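Local coordinates for stage II sporulation protein E (SpoIIE) (Moorella thermoacetica, PDB 3ZT9) that probably acts as a manganese-dependent PP2C-type serine/threonine phosphatase in stressosome signalling linked to secondary messenger control, at residues K3-Y9 and C23-R27. Sequence-based numbering, arbitrary orientation.
Sequences KLEVGIY and CLVKR
With CG anti to its carbonyl carbon (chi1 -42°) and the chain extended from CG to NE, Arg27 reaches across to Leu4, while Ile8, its CG1 beside the backbone N and CD1 extended (chi2 179°), lays CD1 against Val25. This contact illustrates how a beta sandwich closes at its margin: strands 6-11 and 21-28 are edge strands of two antiparallel sheets, facing each other through side chains, as in the PP2C fold. Val25 CG2 sits between two partners, 3.5 Å from Val6 CG1 and tightly packed at 3.5 Å from Ile8 CD1. Ile8 CG2 meets Cys23 CB at 3.7 Å. An alanine in place of Ile8 would probably leave Val25 CG2 and Cys23 CB without these mates and open a gap between the sheets. Beyond the valines, both terminal nitrogens of Arg27 grip the single atom Leu4 O, which lies close to the guanidinium plane: NH1 approaches Leu4 O on a lone pair at 2.9 Å, NH2 donates a longer, more bent bond to the same Leu4 O, 3.3 Å. A water accepts from Leu4 N and, weakly, from Arg27 NH1. An apolar row thus ends in a paired polar grip, which probably fixes the guanidinium's rotation and ties the loop before strand 6-11 to the opposing sheet.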
loop_
_atom_site.group_PDB
_atom_site.type_symbol
_atom_site.label_atom_id
_atom_site.label_comp_id
_atom_site.label_asym_id
_atom_site.label_seq_id
_atom_site.Cartn_x
_atom_site.Cartn_y
_atom_site.Cartn_z
ATOM N N LYS A 3 4.950 14.640 -13.944
ATOM C CA LYS A 3 3.971 14.075 -13.017
ATOM C C LYS A 3 4.294 12.616 -12.638
ATOM O O LYS A 3 4.826 11.859 -13.461
ATOM C CB LYS A 3 2.581 14.137 -13.656
ATOM C CG LYS A 3 1.471 13.534 -12.808
ATOM C CD LYS A 3 0.282 13.108 -13.669
ATOM C CE LYS A 3 0.410 11.650 -14.122
ATOM N NZ LYS A 3 -0.860 11.098 -14.674
ATOM N N LEU A 4 3.980 12.220 -11.404
ATOM C CA LEU A 4 4.065 10.795 -11.034
ATOM C C LEU A 4 2.784 10.104 -11.508
ATOM O O LEU A 4 1.691 10.503 -11.134
ATOM C CB LEU A 4 4.271 10.629 -9.517
ATOM C CG LEU A 4 4.645 9.232 -9.025
ATOM C CD1 LEU A 4 6.089 8.844 -9.422
ATOM C CD2 LEU A 4 4.477 9.098 -7.508
ATOM N N GLU A 5 2.920 9.089 -12.360
ATOM C CA GLU A 5 1.790 8.336 -12.857
ATOM C C GLU A 5 1.414 7.305 -11.800
ATOM O O GLU A 5 2.296 6.608 -11.285
ATOM C CB GLU A 5 2.181 7.605 -14.141
ATOM C CG GLU A 5 1.026 6.884 -14.799
ATOM C CD GLU A 5 1.389 6.103 -16.077
ATOM O OE1 GLU A 5 2.564 5.669 -16.309
ATOM O OE2 GLU A 5 0.443 5.906 -16.850
ATOM N N VAL A 6 0.133 7.177 -11.481
ATOM C CA VAL A 6 -0.246 6.183 -10.458
ATOM C C VAL A 6 -1.452 5.392 -10.910
ATOM O O VAL A 6 -2.438 5.969 -11.377
ATOM C CB VAL A 6 -0.624 6.828 -9.100
ATOM C CG1 VAL A 6 -0.884 5.743 -8.051
ATOM C CG2 VAL A 6 0.461 7.791 -8.629
ATOM N N GLY A 7 -1.370 4.074 -10.781
ATOM C CA GLY A 7 -2.476 3.191 -11.098
ATOM C C GLY A 7 -2.933 2.461 -9.838
ATOM O O GLY A 7 -2.114 2.029 -9.012
ATOM N N ILE A 8 -4.257 2.315 -9.707
ATOM C CA ILE A 8 -4.850 1.563 -8.597
ATOM C C ILE A 8 -5.767 0.480 -9.155
ATOM O O ILE A 8 -6.564 0.748 -10.046
ATOM C CB ILE A 8 -5.710 2.479 -7.717
ATOM C CG1 ILE A 8 -4.825 3.513 -7.016
ATOM C CG2 ILE A 8 -6.489 1.661 -6.695
ATOM C CD1 ILE A 8 -5.628 4.490 -6.123
ATOM N N TYR A 9 -5.737 -0.712 -8.552
ATOM C CA TYR A 9 -6.708 -1.757 -8.884
ATOM C C TYR A 9 -7.129 -2.466 -7.622
ATOM O O TYR A 9 -6.285 -2.776 -6.775
ATOM C CB TYR A 9 -6.082 -2.792 -9.802
ATOM C CG TYR A 9 -6.951 -4.008 -10.085
ATOM C CD1 TYR A 9 -7.888 -3.980 -11.124
ATOM C CD2 TYR A 9 -6.796 -5.201 -9.361
ATOM C CE1 TYR A 9 -8.680 -5.099 -11.409
ATOM C CE2 TYR A 9 -7.594 -6.334 -9.662
ATOM C CZ TYR A 9 -8.510 -6.269 -10.692
ATOM O OH TYR A 9 -9.284 -7.387 -10.987
ATOM N N CYS A 23 -7.239 1.197 -0.990
ATOM C CA CYS A 23 -6.090 1.955 -1.516
ATOM C C CYS A 23 -6.263 3.468 -1.292
ATOM O O CYS A 23 -7.380 3.989 -1.325
ATOM C CB CYS A 23 -5.951 1.699 -3.037
ATOM S SG CYS A 23 -5.506 -0.005 -3.386
ATOM N N LEU A 24 -5.143 4.166 -1.089
ATOM C CA LEU A 24 -5.119 5.628 -1.008
ATOM C C LEU A 24 -3.948 6.135 -1.840
ATOM O O LEU A 24 -2.847 5.596 -1.765
ATOM C CB LEU A 24 -4.882 6.077 0.433
ATOM C CG LEU A 24 -4.691 7.586 0.637
ATOM C CD1 LEU A 24 -5.987 8.320 0.410
ATOM C CD2 LEU A 24 -4.181 7.855 2.037
ATOM N N VAL A 25 -4.214 7.121 -2.675
ATOM C CA VAL A 25 -3.171 7.913 -3.325
ATOM C C VAL A 25 -3.527 9.349 -3.037
ATOM O O VAL A 25 -4.603 9.808 -3.403
ATOM C CB VAL A 25 -3.111 7.695 -4.863
ATOM C CG1 VAL A 25 -2.101 8.621 -5.478
ATOM C CG2 VAL A 25 -2.768 6.198 -5.123
ATOM N N LYS A 26 -2.625 10.080 -2.406
ATOM C CA LYS A 26 -2.924 11.459 -2.056
ATOM C C LYS A 26 -1.706 12.333 -2.303
ATOM O O LYS A 26 -0.608 11.991 -1.897
ATOM C CB LYS A 26 -3.402 11.529 -0.595
ATOM C CG LYS A 26 -3.923 12.921 -0.147
ATOM C CD LYS A 26 -4.888 13.531 -1.170
ATOM C CE LYS A 26 -5.545 14.871 -0.733
ATOM N NZ LYS A 26 -4.664 16.083 -0.580
ATOM N N ARG A 27 -1.911 13.434 -3.021
ATOM C CA ARG A 27 -0.831 14.286 -3.472
ATOM C C ARG A 27 -0.952 15.569 -2.694
ATOM O O ARG A 27 -2.027 16.174 -2.617
ATOM C CB ARG A 27 -0.923 14.559 -4.979
ATOM C CG ARG A 27 -1.300 13.332 -5.812
ATOM C CD ARG A 27 -1.207 13.602 -7.307
ATOM N NE ARG A 27 -1.584 12.438 -8.117
ATOM C CZ ARG A 27 -0.746 11.751 -8.890
ATOM N NH1 ARG A 27 0.536 12.091 -8.966
ATOM N NH2 ARG A 27 -1.189 10.720 -9.592
HETATM O O HOH W 1 3.070 14.122 -9.086
#